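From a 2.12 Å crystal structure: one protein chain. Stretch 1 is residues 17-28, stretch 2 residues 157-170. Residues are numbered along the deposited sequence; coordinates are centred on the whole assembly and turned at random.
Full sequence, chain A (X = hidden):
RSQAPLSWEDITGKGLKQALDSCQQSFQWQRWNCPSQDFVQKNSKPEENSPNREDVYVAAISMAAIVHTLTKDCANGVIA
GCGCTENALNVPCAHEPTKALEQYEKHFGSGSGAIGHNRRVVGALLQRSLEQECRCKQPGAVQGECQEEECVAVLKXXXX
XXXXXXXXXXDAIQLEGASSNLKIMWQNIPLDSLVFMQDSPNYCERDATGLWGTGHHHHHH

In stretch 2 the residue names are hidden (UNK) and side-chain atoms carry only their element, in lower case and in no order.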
# COMPACT_ATOMS: atom_id res chain seq x y z
N LYS A 17 3.30 9.09 6.58
CA LYS A 17 4.65 9.27 7.10
C LYS A 17 5.53 8.09 6.70
O LYS A 17 6.66 8.26 6.24
CB LYS A 17 4.64 9.44 8.62
CG LYS A 17 6.02 9.64 9.23
CD LYS A 17 5.94 9.78 10.74
CE LYS A 17 7.32 9.93 11.36
NZ LYS A 17 7.26 10.10 12.84
N GLN A 18 4.99 6.88 6.87
CA GLN A 18 5.69 5.66 6.49
C GLN A 18 5.90 5.63 4.98
O GLN A 18 6.98 5.26 4.50
CB GLN A 18 4.90 4.43 6.94
CG GLN A 18 5.46 3.10 6.45
CD GLN A 18 6.85 2.81 7.00
OE1 GLN A 18 7.86 3.04 6.34
NE2 GLN A 18 6.90 2.29 8.22
N ALA A 19 4.87 6.02 4.23
CA ALA A 19 4.93 6.03 2.78
C ALA A 19 5.99 6.99 2.27
O ALA A 19 6.73 6.68 1.34
CB ALA A 19 3.56 6.38 2.20
N LEU A 20 6.06 8.17 2.89
CA LEU A 20 7.05 9.17 2.53
C LEU A 20 8.48 8.68 2.76
O LEU A 20 9.36 8.90 1.92
CB LEU A 20 6.82 10.47 3.30
CG LEU A 20 7.85 11.59 3.09
CD1 LEU A 20 7.89 12.03 1.64
CD2 LEU A 20 7.56 12.77 4.01
N ASP A 21 8.71 8.02 3.89
CA ASP A 21 10.04 7.51 4.21
C ASP A 21 10.48 6.46 3.20
O ASP A 21 11.64 6.43 2.78
CB ASP A 21 10.09 6.94 5.62
CG ASP A 21 9.94 8.01 6.68
OD1 ASP A 21 10.15 9.20 6.36
OD2 ASP A 21 9.61 7.66 7.84
N SER A 22 9.55 5.59 2.81
CA SER A 22 9.85 4.55 1.83
C SER A 22 10.08 5.15 0.45
O SER A 22 10.95 4.70 -0.30
CB SER A 22 8.72 3.52 1.79
OG SER A 22 8.61 2.82 3.02
N CYS A 23 9.29 6.17 0.13
CA CYS A 23 9.39 6.86 -1.15
C CYS A 23 10.73 7.58 -1.29
O CYS A 23 11.39 7.47 -2.32
CB CYS A 23 8.23 7.85 -1.29
SG CYS A 23 8.19 8.78 -2.83
N GLN A 24 11.12 8.32 -0.25
CA GLN A 24 12.37 9.07 -0.28
C GLN A 24 13.59 8.14 -0.27
O GLN A 24 14.65 8.49 -0.79
CB GLN A 24 12.44 10.06 0.89
CG GLN A 24 11.43 11.19 0.78
CD GLN A 24 11.62 12.26 1.84
OE1 GLN A 24 12.04 11.98 2.96
NE2 GLN A 24 11.32 13.50 1.47
N GLN A 25 13.43 6.97 0.33
CA GLN A 25 14.51 5.99 0.39
C GLN A 25 14.68 5.28 -0.96
O GLN A 25 15.80 5.05 -1.41
CB GLN A 25 14.25 4.98 1.50
CG GLN A 25 15.23 3.82 1.55
CD GLN A 25 14.97 2.90 2.72
OE1 GLN A 25 14.52 3.34 3.77
NE2 GLN A 25 15.23 1.61 2.54
N SER A 26 13.56 4.95 -1.60
CA SER A 26 13.60 4.24 -2.87
C SER A 26 14.02 5.13 -4.04
O SER A 26 14.50 4.64 -5.06
CB SER A 26 12.25 3.59 -3.17
OG SER A 26 11.94 2.59 -2.21
N PHE A 27 13.85 6.44 -3.87
CA PHE A 27 14.12 7.38 -4.96
C PHE A 27 15.27 8.33 -4.66
O PHE A 27 15.52 9.26 -5.43
CB PHE A 27 12.86 8.17 -5.31
CG PHE A 27 11.86 7.39 -6.11
CD1 PHE A 27 10.94 6.57 -5.47
CD2 PHE A 27 11.84 7.47 -7.49
CE1 PHE A 27 10.02 5.84 -6.20
CE2 PHE A 27 10.92 6.75 -8.22
CZ PHE A 27 10.01 5.93 -7.58
N GLN A 28 15.97 8.09 -3.56
CA GLN A 28 17.04 8.99 -3.11
C GLN A 28 18.12 9.24 -4.16
O GLN A 28 18.81 10.25 -4.12
CB GLN A 28 17.68 8.47 -1.82
CG GLN A 28 18.27 7.08 -1.96
CD GLN A 28 18.96 6.61 -0.69
OE1 GLN A 28 19.68 7.37 -0.05
NE2 GLN A 28 18.74 5.36 -0.33
N UNK A 157 7.27 -6.81 6.53
CA UNK A 157 7.71 -5.44 6.83
C UNK A 157 7.47 -4.55 5.62
O UNK A 157 7.61 -5.00 4.48
c UNK A 157 9.21 -5.60 7.12
c UNK A 157 8.33 -7.80 6.82
c UNK A 157 9.57 -6.99 6.66
N UNK A 158 7.09 -3.30 5.86
CA UNK A 158 6.66 -2.44 4.76
C UNK A 158 7.76 -2.16 3.74
O UNK A 158 7.47 -1.90 2.57
c UNK A 158 6.05 0.85 3.76
c UNK A 158 5.48 1.61 2.75
c UNK A 158 3.66 0.05 2.62
c UNK A 158 4.28 1.21 2.18
c UNK A 158 5.43 -0.30 4.21
c UNK A 158 4.24 -0.70 3.62
c UNK A 158 6.06 -1.13 5.28
N UNK A 159 9.01 -2.21 4.18
CA UNK A 159 10.15 -1.99 3.30
C UNK A 159 10.18 -3.00 2.16
O UNK A 159 10.58 -2.68 1.04
o UNK A 159 11.57 -2.74 7.10
c UNK A 159 11.50 -1.16 5.33
c UNK A 159 10.91 -1.84 6.55
c UNK A 159 11.47 -2.04 4.08
o UNK A 159 9.79 -1.47 6.96
N UNK A 160 9.74 -4.23 2.44
CA UNK A 160 9.71 -5.28 1.42
C UNK A 160 8.57 -5.05 0.43
O UNK A 160 8.73 -5.24 -0.77
c UNK A 160 9.59 -6.65 2.07
N UNK A 161 7.42 -4.65 0.95
CA UNK A 161 6.28 -4.28 0.12
C UNK A 161 6.63 -3.07 -0.75
O UNK A 161 6.26 -3.01 -1.93
c UNK A 161 4.62 -5.23 1.77
c UNK A 161 3.51 -5.00 2.78
c UNK A 161 3.87 -3.48 0.12
c UNK A 161 5.03 -3.98 0.98
N UNK A 162 7.36 -2.13 -0.17
CA UNK A 162 7.80 -0.93 -0.88
C UNK A 162 8.71 -1.27 -2.06
O UNK A 162 8.64 -0.64 -3.11
c UNK A 162 8.52 0.02 0.07
N UNK A 163 9.56 -2.28 -1.89
CA UNK A 163 10.43 -2.73 -2.96
C UNK A 163 9.63 -3.35 -4.10
O UNK A 163 9.94 -3.16 -5.27
n UNK A 163 12.97 -3.36 -5.70
c UNK A 163 11.48 -3.72 -2.44
c UNK A 163 12.39 -4.28 -3.53
o UNK A 163 13.57 -2.21 -3.86
c UNK A 163 13.03 -3.19 -4.38
N UNK A 164 8.58 -4.09 -3.75
CA UNK A 164 7.69 -4.68 -4.75
C UNK A 164 7.02 -3.59 -5.57
O UNK A 164 6.91 -3.70 -6.79
c UNK A 164 7.22 -6.81 -3.46
o UNK A 164 6.62 -7.33 -2.49
c UNK A 164 6.63 -5.56 -4.08
o UNK A 164 8.27 -7.28 -3.94
N UNK A 165 6.57 -2.53 -4.89
CA UNK A 165 5.90 -1.43 -5.58
C UNK A 165 6.88 -0.66 -6.46
O UNK A 165 6.51 -0.18 -7.53
c UNK A 165 3.95 -1.03 -3.93
c UNK A 165 2.86 -1.24 -4.98
c UNK A 165 5.23 -0.50 -4.57
c UNK A 165 3.46 -0.09 -2.84
N UNK A 166 8.13 -0.54 -6.01
CA UNK A 166 9.17 0.08 -6.81
C UNK A 166 9.39 -0.72 -8.09
O UNK A 166 9.56 -0.14 -9.17
c UNK A 166 12.91 0.89 -5.93
c UNK A 166 10.49 0.17 -6.02
c UNK A 166 11.63 0.87 -6.76
c UNK A 166 11.22 2.28 -7.15
N UNK A 167 9.37 -2.04 -7.97
CA UNK A 167 9.51 -2.92 -9.12
C UNK A 167 8.33 -2.75 -10.07
O UNK A 167 8.50 -2.63 -11.29
o UNK A 167 12.27 -5.06 -9.73
c UNK A 167 9.61 -4.38 -8.67
c UNK A 167 9.89 -5.37 -9.79
n UNK A 167 11.28 -5.08 -11.75
c UNK A 167 11.26 -5.15 -10.43
N UNK A 168 7.12 -2.73 -9.52
CA UNK A 168 5.91 -2.53 -10.31
C UNK A 168 5.90 -1.15 -10.96
O UNK A 168 5.39 -0.98 -12.07
s UNK A 168 2.80 -4.42 -8.32
c UNK A 168 4.66 -2.74 -9.46
c UNK A 168 4.18 -4.18 -9.45
c UNK A 168 3.66 -4.38 -6.76
N UNK A 169 6.45 -0.17 -10.25
CA UNK A 169 6.65 1.16 -10.81
C UNK A 169 7.58 1.10 -12.02
O UNK A 169 7.33 1.76 -13.03
c UNK A 169 7.21 2.11 -9.74
c UNK A 169 9.26 3.41 -10.41
c UNK A 169 7.15 4.51 -10.54
c UNK A 169 7.88 3.36 -10.25
c UNK A 169 9.89 4.56 -10.87
c UNK A 169 7.77 5.67 -10.99
o UNK A 169 9.79 6.81 -11.61
c UNK A 169 9.14 5.68 -11.15
N UNK A 170 8.63 0.29 -11.93
CA UNK A 170 9.58 0.13 -13.02
C UNK A 170 8.95 -0.55 -14.23
O UNK A 170 9.28 -0.23 -15.37
o UNK A 170 12.41 -0.65 -10.83
c UNK A 170 11.65 0.03 -11.55
o UNK A 170 11.57 1.28 -11.45
c UNK A 170 10.80 -0.68 -12.58
O HOH W 1 9.17 1.82 -2.75

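Position 157 has three side-chain carbons that close a ring onto the backbone N. It sits at the N-cap, right before the helix, and does not reach stretch 1. It is Pro157.

Position 158 has one carbon and then a ring of six carbons. CA-to-CB points toward stretch 1, and the ring lies beside Gln18, Ala19 and Ser22. This is Phe158. Phe158 CD2 is 3.6 Å from Gln18 CG and 3.3 Å from Ser22 OG. The hydroxyl oxygen lies at the ring edge.

Position 159 has three carbons, the third carrying two oxygens. It makes no close contact. It is Glu159.

Position 160 has a single carbon, out of reach of stretch 1. It is Ala160.

Position 161 has four carbons, forked at the first, with one arm two carbons long. It is buried, but not against stretch 1. It is Ile161.

Position 162 has one carbon, pointing toward stretch 1. It is Ala162. Ala162 CB is 3.9 Å from Ser22 CB, and Ala162 CA is 6.4 Å from Ser22 CA.

Position 163 has three carbons, the third carrying one oxygen and one nitrogen. It is exposed: Gln163.

Position 164 has two carbons, the second carrying two oxygens, out of reach. It is Asp164.

Position 165 has four carbons, forked at the second. It is buried away from this contact. It is Leu165.

Position 166 has the same four-carbon fork, but points toward stretch 1, near Ser26 and Phe27. It is Leu166. Leu166 CD2 is 3.9 Å from Ser26 CB, and Leu166 CD1 is 3.9 Å from Phe27 CZ.

Position 167 repeats the pattern of 163, out of reach: Gln167.

Position 168 is an unbranched chain of two carbons, sulfur and one carbon. It is Met168, also out of reach.

Position 169 has one carbon and a six-carbon ring bearing an oxygen. Phe27 lies over one ring face. It is Tyr169.

Position 170 has two carbons, the second carrying two oxygens. It is Asp170, with no close contact.

The two helices cross at -56°, with axes 10.3 Å apart at closest approach. Small side chains at Ser22 and Ala162 leave room for close backbones. Phe158 packs at one end of the contact. At the other, the edge of Phe27 meets the face of Tyr169, with ring centroids 5.0 Å apart. No direct hydrogen bond crosses. Water 1 bridges instead, its O 2.9 Å from Ser26 OG and donating to Ala162 O at 2.5 Å.

Stretch 2 157-170: PFEAIAQDLLQMYD
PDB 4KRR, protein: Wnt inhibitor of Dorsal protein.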